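PDB 3EKI: high affinity transport system protein p37 from Mycoplasma hyorhinis, which is the extracytoplasmic lipoprotein component of a high-affinity transport system and binds thiamine diphosphate, probably its cargo. Local coordinates for residues Val205-Pro208 with Thr209-Ala212; Trp190-Asn194 with His195-Gly199; Ile231-Ala234 with Trp235-Asp239; Asn272-Thr275 with Thr276-Glu279. All blocks are in the same frame, centred on the assembly; numbering follows the deposited sequence.

In the fold
All four contacts are local, each within one continuous piece of chain, and all lie toward the surface, although contact 3 is partly buried. Contact 2 leads into contact 1 before strand 217-223, and the two touch through Val205 and Trp190; contacts 3 and 4, with centres about 17 Å apart, touch where Lys238 meets Lys273. The two groups are well separated. Their chemistry follows their place: a carboxylate organises the corner between two short strands, both paired with strand 141-152, in contact 1, an aromatic stack and an amide order a loop in contact 2, backbone bonds close helix 225-236 in contact 3, and a threonine caps the start of helix 277-283 in contact 4.

Contact 1: residues Val205-Pro208 with Thr209-Ala212; sequences VYDP and TVQA
Asp207 and Thr209 meet through one carboxylate oxygen, Asp207 OD1, which takes two donors from the same residue. The hydroxyl Thr209 OG1 donates to it over 2.8 Å, arriving on the syn side and somewhat out of the carboxylate plane. The amide Thr209 N donates to the same Asp207 OD1 over 3.0 Å, but from well above that plane; both donors come from one face. Asp207 holds CG opposite its own backbone N (chi1 -177°), which brings the carboxylate alongside the backbone of Thr209, and the rotation of Thr209, with OG1 turned back between its N and carbonyl carbon (chi1 65°), adds the hydroxyl as second donor. A third bond runs through the backbone, from Val210 N to Asp207 O at 3.1 Å, and closes a type I turn. Pro208, with phi -63°, suits the second position of that turn. The methyl Val210 CG2 lies 3.8 Å from the other carboxylate oxygen, Asp207 OD2.

Further out, Asp207 OD2 forms a salt bridge with Lys156, so both oxygens of the carboxylate are engaged and its rotation is restrained. The bent side chain of Gln211 curls back until NE2 is 3.6 Å from Pro208 O, its amide being hydrogen-bonded to Thr148 and Asn150. Ser151 of strand 141-152 pairs through its backbone with both Asp207 and Val210. The arrangement is an Asx-Pro turn, an Asx turn laid over a type I beta turn, by which the chain rounds a corner between two short strands that pair with strand 141-152.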
loop_
_atom_site.group_PDB
_atom_site.type_symbol
_atom_site.label_atom_id
_atom_site.label_comp_id
_atom_site.label_asym_id
_atom_site.label_seq_id
_atom_site.Cartn_x
_atom_site.Cartn_y
_atom_site.Cartn_z
ATOM N N VAL A 205 -9.810 13.217 -4.795
ATOM C CA VAL A 205 -9.529 12.114 -5.727
ATOM C C VAL A 205 -10.067 10.772 -5.243
ATOM O O VAL A 205 -9.851 9.716 -5.831
ATOM C CB VAL A 205 -8.026 12.000 -6.030
ATOM C CG1 VAL A 205 -7.566 13.204 -6.853
ATOM C CG2 VAL A 205 -7.208 11.867 -4.769
ATOM N N TYR A 206 -10.842 10.780 -4.151
ATOM C CA TYR A 206 -11.421 9.592 -3.575
ATOM C C TYR A 206 -12.944 9.582 -3.531
ATOM O O TYR A 206 -13.584 10.638 -3.494
ATOM C CB TYR A 206 -10.964 9.464 -2.118
ATOM C CG TYR A 206 -9.493 9.317 -1.889
ATOM C CD1 TYR A 206 -8.623 10.384 -1.818
ATOM C CD2 TYR A 206 -8.973 8.026 -1.713
ATOM C CE1 TYR A 206 -7.270 10.197 -1.591
ATOM C CE2 TYR A 206 -7.629 7.824 -1.493
ATOM C CZ TYR A 206 -6.780 8.910 -1.435
ATOM O OH TYR A 206 -5.445 8.720 -1.208
ATOM N N ASP A 207 -13.485 8.382 -3.481
ATOM C CA ASP A 207 -14.889 8.136 -3.234
ATOM C C ASP A 207 -15.025 7.357 -1.915
ATOM O O ASP A 207 -15.022 6.122 -1.939
ATOM C CB ASP A 207 -15.599 7.390 -4.343
ATOM C CG ASP A 207 -17.084 7.222 -4.056
ATOM O OD1 ASP A 207 -17.563 7.690 -3.007
ATOM O OD2 ASP A 207 -17.787 6.611 -4.893
ATOM N N PRO A 208 -15.164 8.072 -0.808
ATOM C CA PRO A 208 -15.218 7.385 0.494
ATOM C C PRO A 208 -16.413 6.461 0.658
ATOM O O PRO A 208 -16.430 5.633 1.585
ATOM C CB PRO A 208 -15.328 8.547 1.496
ATOM C CG PRO A 208 -15.916 9.681 0.713
ATOM C CD PRO A 208 -15.297 9.532 -0.645
ATOM N N THR A 209 -17.422 6.566 -0.208
ATOM C CA THR A 209 -18.607 5.745 0.039
ATOM C C THR A 209 -18.389 4.330 -0.463
ATOM O O THR A 209 -19.196 3.440 -0.234
ATOM C CB THR A 209 -19.868 6.335 -0.603
ATOM O OG1 THR A 209 -19.763 6.332 -2.034
ATOM C CG2 THR A 209 -20.047 7.797 -0.203
ATOM N N VAL A 210 -17.273 4.144 -1.169
ATOM C CA VAL A 210 -16.921 2.820 -1.645
ATOM C C VAL A 210 -15.559 2.417 -1.082
ATOM O O VAL A 210 -14.557 3.052 -1.375
ATOM C CB VAL A 210 -16.872 2.723 -3.180
ATOM C CG1 VAL A 210 -16.378 1.342 -3.603
ATOM C CG2 VAL A 210 -18.245 2.990 -3.764
ATOM N N GLN A 211 -15.549 1.350 -0.286
ATOM C CA GLN A 211 -14.293 0.822 0.221
ATOM C C GLN A 211 -13.680 -0.156 -0.776
ATOM O O GLN A 211 -14.349 -1.055 -1.275
ATOM C CB GLN A 211 -14.487 0.115 1.560
ATOM C CG GLN A 211 -14.844 1.097 2.679
ATOM C CD GLN A 211 -13.721 2.053 2.976
ATOM O OE1 GLN A 211 -12.628 1.645 3.386
ATOM N NE2 GLN A 211 -13.944 3.349 2.771
ATOM N N ALA A 212 -12.402 0.053 -1.019
ATOM C CA ALA A 212 -11.614 -0.847 -1.830
ATOM C C ALA A 212 -10.811 -1.781 -0.920
ATOM O O ALA A 212 -10.022 -1.333 -0.097
ATOM C CB ALA A 212 -10.705 -0.053 -2.737
#

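Contact 2: residues Trp190-Asn194 with His195-Gly199; sequences WTDEN and HKWNG
From Thr191 to Trp197 the chain makes a compact coil, with His195 N bonded to Thr191 O (3.0 Å) and Trp197 N to Asp192 O (2.9 Å), the second a pi-turn closed across the positive phi of Lys196. Beside this coil, the imidazole of His195 lies flat over the five-membered ring of Trp190, centroids 3.4 Å apart and planes only 9° from parallel; the tryptophan's CB also rests over the imidazole. What holds the imidazole in this rotation is Asn194 OD1, which lies in the ring plane and accepts a hydrogen bond from His195 ND1 over 2.7 Å. The same OD1 accepts from Thr191 N (2.8 Å) on the opposite face of the amide. Asn194 reaches both because CG sits between its N and carbonyl carbon (chi1 68°). In return Asn194 N donates to Thr191 OG1 at 3.0 Å, an ST motif. At the Asp192 end, Trp197 CB packs 3.8 Å from Asp192 OD1, an oxygen that bonds to His316, and His316 in turn stacks on the Trp197 ring. Trp190 NE1 is taken up by Thr185 O, and Tyr187 and Tyr202 meet its ring edge-to-face. The exchange between Thr191 and Asn194 has the reciprocal pattern of a capping box, here on a helical turn lacking regular bonds, in a loop whose Trp197 side chain comes within about 8 Å of thiamine diphosphate.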
loop_
_atom_site.group_PDB
_atom_site.type_symbol
_atom_site.label_atom_id
_atom_site.label_comp_id
_atom_site.label_asym_id
_atom_site.label_seq_id
_atom_site.Cartn_x
_atom_site.Cartn_y
_atom_site.Cartn_z
ATOM N N TRP A 190 -2.528 22.154 -8.524
ATOM C CA TRP A 190 -3.541 21.824 -7.536
ATOM C C TRP A 190 -3.369 22.697 -6.283
ATOM O O TRP A 190 -2.236 23.032 -5.991
ATOM C CB TRP A 190 -3.434 20.379 -7.068
ATOM C CG TRP A 190 -3.779 19.334 -8.071
ATOM C CD1 TRP A 190 -4.060 19.486 -9.395
ATOM C CD2 TRP A 190 -3.880 17.928 -7.794
ATOM N NE1 TRP A 190 -4.325 18.260 -9.939
ATOM C CE2 TRP A 190 -4.222 17.282 -8.983
ATOM C CE3 TRP A 190 -3.709 17.148 -6.637
ATOM C CZ2 TRP A 190 -4.398 15.903 -9.085
ATOM C CZ3 TRP A 190 -3.891 15.783 -6.743
ATOM C CH2 TRP A 190 -4.235 15.170 -7.954
ATOM N N THR A 191 -4.494 22.996 -5.641
ATOM C CA THR A 191 -4.375 23.750 -4.395
ATOM C C THR A 191 -4.990 22.916 -3.272
ATOM O O THR A 191 -5.776 22.012 -3.485
ATOM C CB THR A 191 -5.035 25.139 -4.445
ATOM O OG1 THR A 191 -6.449 25.002 -4.447
ATOM C CG2 THR A 191 -4.661 25.885 -5.737
ATOM N N ASP A 192 -4.567 23.281 -2.058
ATOM C CA ASP A 192 -5.122 22.600 -0.906
ATOM C C ASP A 192 -6.630 22.702 -0.915
ATOM O O ASP A 192 -7.348 21.763 -0.591
ATOM C CB ASP A 192 -4.586 23.213 0.387
ATOM C CG ASP A 192 -3.112 22.957 0.585
ATOM O OD1 ASP A 192 -2.549 22.228 -0.253
ATOM O OD2 ASP A 192 -2.551 23.497 1.568
ATOM N N GLU A 193 -7.112 23.869 -1.329
ATOM C CA GLU A 193 -8.538 24.169 -1.311
ATOM C C GLU A 193 -9.355 23.475 -2.403
ATOM O O GLU A 193 -10.486 23.058 -2.154
ATOM C CB GLU A 193 -8.761 25.683 -1.383
ATOM C CG GLU A 193 -8.464 26.416 -0.085
ATOM C CD GLU A 193 -9.700 27.048 0.523
ATOM O OE1 GLU A 193 -10.575 27.504 -0.243
ATOM O OE2 GLU A 193 -9.797 27.089 1.768
ATOM N N ASN A 194 -8.804 23.360 -3.609
ATOM C CA ASN A 194 -9.595 22.852 -4.715
ATOM C C ASN A 194 -9.377 21.361 -4.943
ATOM O O ASN A 194 -10.160 20.777 -5.673
ATOM C CB ASN A 194 -9.320 23.638 -6.002
ATOM C CG ASN A 194 -7.967 23.500 -6.631
ATOM O OD1 ASN A 194 -7.190 22.573 -6.403
ATOM N ND2 ASN A 194 -7.614 24.475 -7.475
ATOM N N HIS A 195 -8.371 20.760 -4.318
ATOM C CA HIS A 195 -8.313 19.298 -4.241
ATOM C C HIS A 195 -8.513 18.773 -2.818
ATOM O O HIS A 195 -8.273 17.590 -2.508
ATOM C CB HIS A 195 -7.007 18.796 -4.873
ATOM C CG HIS A 195 -7.104 18.790 -6.380
ATOM N ND1 HIS A 195 -7.093 19.954 -7.124
ATOM C CD2 HIS A 195 -7.225 17.778 -7.262
ATOM C CE1 HIS A 195 -7.199 19.637 -8.399
ATOM N NE2 HIS A 195 -7.270 18.320 -8.532
ATOM N N LYS A 196 -9.001 19.608 -1.907
ATOM C CA LYS A 196 -9.373 19.261 -0.536
ATOM C C LYS A 196 -8.295 18.491 0.225
ATOM O O LYS A 196 -8.525 17.401 0.755
ATOM C CB LYS A 196 -10.702 18.506 -0.585
ATOM C CG LYS A 196 -11.835 19.337 -1.181
ATOM C CD LYS A 196 -13.001 18.462 -1.603
ATOM C CE LYS A 196 -14.314 19.235 -1.628
ATOM N NZ LYS A 196 -15.210 18.751 -2.722
ATOM N N TRP A 197 -7.103 19.055 0.283
ATOM C CA TRP A 197 -6.019 18.534 1.078
ATOM C C TRP A 197 -6.421 18.620 2.555
ATOM O O TRP A 197 -6.856 19.682 3.001
ATOM C CB TRP A 197 -4.741 19.315 0.826
ATOM C CG TRP A 197 -3.590 18.864 1.655
ATOM C CD1 TRP A 197 -3.006 19.484 2.714
ATOM C CD2 TRP A 197 -2.874 17.645 1.458
ATOM N NE1 TRP A 197 -1.966 18.719 3.194
ATOM C CE2 TRP A 197 -1.871 17.581 2.430
ATOM C CE3 TRP A 197 -3.024 16.616 0.528
ATOM C CZ2 TRP A 197 -0.989 16.508 2.518
ATOM C CZ3 TRP A 197 -2.140 15.550 0.621
ATOM C CH2 TRP A 197 -1.150 15.509 1.596
ATOM N N ASN A 198 -6.290 17.542 3.308
ATOM C CA ASN A 198 -6.705 17.597 4.721
ATOM C C ASN A 198 -5.515 17.358 5.649
ATOM O O ASN A 198 -5.724 17.012 6.811
ATOM C CB ASN A 198 -7.782 16.568 4.990
ATOM C CG ASN A 198 -7.290 15.135 4.845
ATOM O OD1 ASN A 198 -6.127 14.878 4.520
ATOM N ND2 ASN A 198 -8.204 14.197 5.079
ATOM N N GLY A 199 -4.322 17.528 5.104
ATOM C CA GLY A 199 -3.058 17.285 5.768
ATOM C C GLY A 199 -2.548 15.862 5.552
ATOM O O GLY A 199 -1.356 15.616 5.770
#

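Contact 3: residues Ile231-Ala234 with Trp235-Asp239; sequences IKKA and WNDKD
Asp239 N donates to Ala234 O over 2.9 Å, a bond that reaches back five residues and closes the end of the helix. With Lys238 N bonded to Trp235 O at 3.1 Å and a positive phi at Lys238, it makes a Schellman motif. Ahead of it the regular ladder still runs, as in Asn236 N to Lys232 O at 2.9 Å. Two side chains lie against carbonyls of the last turn: Asn236 CG lies 3.2 Å from Lys232 O, and Asp237 CG lies 3.3 Å from Lys233 O. Lys233 and Asp237, one turn apart, touch where Lys233 CG passes 3.8 Å from Asp237 OD2; their charged ends, Lys233 NZ and Asp237 OD2, stay 5.2 Å apart, too far for a salt bridge, though some attraction is likely. Trp235 sends its indole off the helix with CG opposite the backbone N (chi1 176°), and its carbonyl oxygen takes a second donor, His269 NE2. The indole stacks on His269 and packs on Ile265 and Leu266 of helix 256-269, Ala234 rests against helix 240-245, for which Asp239 is the N-cap, and the side chains of Ile231 and Lys232 pack against Ile221 of strand 217-223.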
loop_
_atom_site.group_PDB
_atom_site.type_symbol
_atom_site.label_atom_id
_atom_site.label_comp_id
_atom_site.label_asym_id
_atom_site.label_seq_id
_atom_site.Cartn_x
_atom_site.Cartn_y
_atom_site.Cartn_z
ATOM N N ILE A 231 8.509 6.026 -26.412
ATOM C CA ILE A 231 8.242 5.030 -25.366
ATOM C C ILE A 231 6.976 4.264 -25.652
ATOM O O ILE A 231 6.915 3.042 -25.539
ATOM C CB ILE A 231 8.164 5.757 -24.002
ATOM C CG1 ILE A 231 9.540 6.293 -23.577
ATOM C CG2 ILE A 231 7.544 4.903 -22.909
ATOM C CD1 ILE A 231 9.481 7.174 -22.334
ATOM N N LYS A 232 5.927 4.978 -26.046
ATOM C CA LYS A 232 4.630 4.409 -26.394
ATOM C C LYS A 232 4.781 3.503 -27.609
ATOM O O LYS A 232 4.160 2.447 -27.628
ATOM C CB LYS A 232 3.600 5.512 -26.627
ATOM C CG LYS A 232 3.198 6.221 -25.329
ATOM C CD LYS A 232 2.251 7.389 -25.586
ATOM C CE LYS A 232 2.253 8.343 -24.399
ATOM N NZ LYS A 232 1.531 9.622 -24.670
ATOM N N LYS A 233 5.580 3.899 -28.587
ATOM C CA LYS A 233 5.811 3.043 -29.751
ATOM C C LYS A 233 6.488 1.739 -29.348
ATOM O O LYS A 233 6.176 0.646 -29.823
ATOM C CB LYS A 233 6.663 3.761 -30.810
ATOM C CG LYS A 233 6.911 2.955 -32.072
ATOM C CD LYS A 233 7.367 3.827 -33.237
ATOM C CE LYS A 233 6.784 3.357 -34.565
ATOM N NZ LYS A 233 7.581 3.881 -35.716
ATOM N N ALA A 234 7.435 1.830 -28.427
ATOM C CA ALA A 234 8.127 0.612 -28.017
ATOM C C ALA A 234 7.177 -0.321 -27.280
ATOM O O ALA A 234 7.188 -1.543 -27.421
ATOM C CB ALA A 234 9.338 0.984 -27.189
ATOM N N TRP A 235 6.325 0.273 -26.438
ATOM C CA TRP A 235 5.293 -0.499 -25.760
ATOM C C TRP A 235 4.379 -1.188 -26.763
ATOM O O TRP A 235 4.115 -2.380 -26.710
ATOM C CB TRP A 235 4.482 0.427 -24.859
ATOM C CG TRP A 235 3.325 -0.217 -24.185
ATOM C CD1 TRP A 235 2.043 -0.252 -24.629
ATOM C CD2 TRP A 235 3.324 -0.928 -22.930
ATOM N NE1 TRP A 235 1.225 -0.927 -23.764
ATOM C CE2 TRP A 235 1.997 -1.347 -22.716
ATOM C CE3 TRP A 235 4.306 -1.242 -21.988
ATOM C CZ2 TRP A 235 1.593 -2.083 -21.583
ATOM C CZ3 TRP A 235 3.897 -1.969 -20.867
ATOM C CH2 TRP A 235 2.565 -2.369 -20.688
ATOM N N ASN A 236 3.873 -0.418 -27.729
ATOM C CA ASN A 236 2.914 -0.935 -28.695
ATOM C C ASN A 236 3.533 -2.025 -29.568
ATOM O O ASN A 236 2.792 -2.913 -30.008
ATOM C CB ASN A 236 2.386 0.202 -29.585
ATOM C CG ASN A 236 1.520 1.219 -28.880
ATOM O OD1 ASN A 236 0.954 1.002 -27.815
ATOM N ND2 ASN A 236 1.399 2.392 -29.490
ATOM N N ASP A 237 4.819 -1.926 -29.828
ATOM C CA ASP A 237 5.545 -2.831 -30.705
ATOM C C ASP A 237 6.147 -4.004 -29.938
ATOM O O ASP A 237 6.785 -4.880 -30.521
ATOM C CB ASP A 237 6.679 -2.123 -31.454
ATOM C CG ASP A 237 6.183 -1.211 -32.568
ATOM O OD1 ASP A 237 4.961 -1.066 -32.717
ATOM O OD2 ASP A 237 7.031 -0.648 -33.288
ATOM N N LYS A 238 5.965 -3.976 -28.617
ATOM C CA LYS A 238 6.559 -4.948 -27.695
ATOM C C LYS A 238 8.066 -5.062 -27.865
ATOM O O LYS A 238 8.689 -6.110 -27.801
ATOM C CB LYS A 238 5.843 -6.297 -27.776
ATOM C CG LYS A 238 4.380 -6.195 -27.399
ATOM C CD LYS A 238 3.627 -7.501 -27.417
ATOM C CE LYS A 238 2.134 -7.288 -27.179
ATOM N NZ LYS A 238 1.383 -8.567 -27.259
ATOM N N ASP A 239 8.737 -3.936 -28.027
ATOM C CA ASP A 239 10.180 -3.807 -28.144
ATOM C C ASP A 239 10.754 -3.496 -26.754
ATOM O O ASP A 239 10.942 -2.368 -26.337
ATOM C CB ASP A 239 10.539 -2.754 -29.162
ATOM C CG ASP A 239 12.027 -2.559 -29.356
ATOM O OD1 ASP A 239 12.851 -3.256 -28.717
ATOM O OD2 ASP A 239 12.353 -1.665 -30.182
#

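Contact 4: residues Asn272-Thr275 with Thr276-Glu279; sequences NKFT and TLNE
Phe274 and Leu277 cross obliquely at the start of helix 277-283, Phe274 CE1 standing 3.7 Å from the methyl Leu277 CD2, while Thr276, just before the helix, is the N-cap. Its OG1 accepts from Glu279 N over 2.9 Å in a nearly straight bond (160°). This capping bond depends on the rotation of Thr276, whose hydroxyl is tucked between its own N and carbonyl carbon (chi1 63°) and thereby turned toward the first turn of the helix. Thr275 and Glu279 meet at about a right angle: the extended glutamate passes across the threonine, and Thr275 OG1 comes within 3.0 Å of Glu279 OE2, at best a weak hydrogen bond. Phe274 is held from outside by a stack with Trp240 and by Leu266 of helix 256-269. Glu263 of the same helix accepts from Leu277 N, and Lys267 donates to Thr275 O, which ties the incoming loop to helix 256-269. The phenyl ring turns its edge toward the N-cap backbone, with Phe274 CD1 3.7 Å from Thr276 C.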
loop_
_atom_site.group_PDB
_atom_site.type_symbol
_atom_site.label_atom_id
_atom_site.label_comp_id
_atom_site.label_asym_id
_atom_site.label_seq_id
_atom_site.Cartn_x
_atom_site.Cartn_y
_atom_site.Cartn_z
ATOM N N ASN A 272 8.063 -13.281 -23.919
ATOM C CA ASN A 272 9.267 -13.946 -24.383
ATOM C C ASN A 272 10.469 -13.041 -24.278
ATOM O O ASN A 272 11.628 -13.459 -24.418
ATOM C CB ASN A 272 9.011 -14.535 -25.786
ATOM C CG ASN A 272 7.701 -15.321 -25.796
ATOM O OD1 ASN A 272 7.339 -16.021 -24.838
ATOM N ND2 ASN A 272 6.920 -15.246 -26.873
ATOM N N LYS A 273 10.327 -11.745 -23.964
ATOM C CA LYS A 273 11.536 -10.936 -24.104
ATOM C C LYS A 273 12.479 -10.967 -22.911
ATOM O O LYS A 273 13.640 -10.583 -23.111
ATOM C CB LYS A 273 11.155 -9.473 -24.377
ATOM C CG LYS A 273 10.305 -9.263 -25.613
ATOM C CD LYS A 273 10.997 -9.690 -26.887
ATOM C CE LYS A 273 10.485 -8.916 -28.085
ATOM N NZ LYS A 273 9.134 -9.349 -28.536
ATOM N N PHE A 274 12.004 -11.332 -21.732
ATOM C CA PHE A 274 12.861 -11.471 -20.556
ATOM C C PHE A 274 12.287 -12.454 -19.531
ATOM O O PHE A 274 11.097 -12.788 -19.576
ATOM C CB PHE A 274 13.088 -10.117 -19.878
ATOM C CG PHE A 274 11.909 -9.514 -19.160
ATOM C CD1 PHE A 274 11.680 -9.692 -17.810
ATOM C CD2 PHE A 274 10.985 -8.744 -19.866
ATOM C CE1 PHE A 274 10.597 -9.145 -17.159
ATOM C CE2 PHE A 274 9.906 -8.191 -19.206
ATOM C CZ PHE A 274 9.681 -8.376 -17.865
ATOM N N THR A 275 13.033 -12.983 -18.573
ATOM C CA THR A 275 12.626 -13.905 -17.524
ATOM C C THR A 275 12.125 -13.229 -16.253
ATOM O O THR A 275 10.992 -13.298 -15.800
ATOM C CB THR A 275 13.844 -14.776 -17.129
ATOM O OG1 THR A 275 14.884 -13.877 -16.681
ATOM C CG2 THR A 275 14.400 -15.548 -18.296
ATOM N N THR A 276 13.053 -12.385 -15.644
ATOM C CA THR A 276 12.682 -11.602 -14.496
ATOM C C THR A 276 13.369 -10.246 -14.608
ATOM O O THR A 276 14.406 -10.130 -15.273
ATOM C CB THR A 276 13.109 -12.196 -13.138
ATOM O OG1 THR A 276 14.547 -12.247 -13.116
ATOM C CG2 THR A 276 12.583 -13.598 -12.968
ATOM N N LEU A 277 12.788 -9.267 -13.916
ATOM C CA LEU A 277 13.451 -7.972 -13.873
ATOM C C LEU A 277 14.822 -8.064 -13.219
ATOM O O LEU A 277 15.784 -7.408 -13.621
ATOM C CB LEU A 277 12.601 -6.932 -13.159
ATOM C CG LEU A 277 11.388 -6.350 -13.860
ATOM C CD1 LEU A 277 11.011 -5.058 -13.145
ATOM C CD2 LEU A 277 11.620 -6.100 -15.339
ATOM N N ASN A 278 14.992 -8.891 -12.176
ATOM C CA ASN A 278 16.337 -9.003 -11.587
ATOM C C ASN A 278 17.356 -9.561 -12.569
ATOM O O ASN A 278 18.492 -9.096 -12.669
ATOM C CB ASN A 278 16.244 -9.889 -10.325
ATOM C CG ASN A 278 15.859 -9.047 -9.118
ATOM O OD1 ASN A 278 15.671 -7.831 -9.206
ATOM N ND2 ASN A 278 15.733 -9.693 -7.962
ATOM N N GLU A 279 16.946 -10.572 -13.339
ATOM C CA GLU A 279 17.877 -11.124 -14.323
ATOM C C GLU A 279 18.183 -10.106 -15.411
ATOM O O GLU A 279 19.342 -9.977 -15.773
ATOM C CB GLU A 279 17.359 -12.401 -14.971
ATOM C CG GLU A 279 17.949 -13.674 -14.368
ATOM C CD GLU A 279 17.534 -14.931 -15.108
ATOM O OE1 GLU A 279 18.240 -15.336 -16.059
ATOM O OE2 GLU A 279 16.502 -15.526 -14.739
#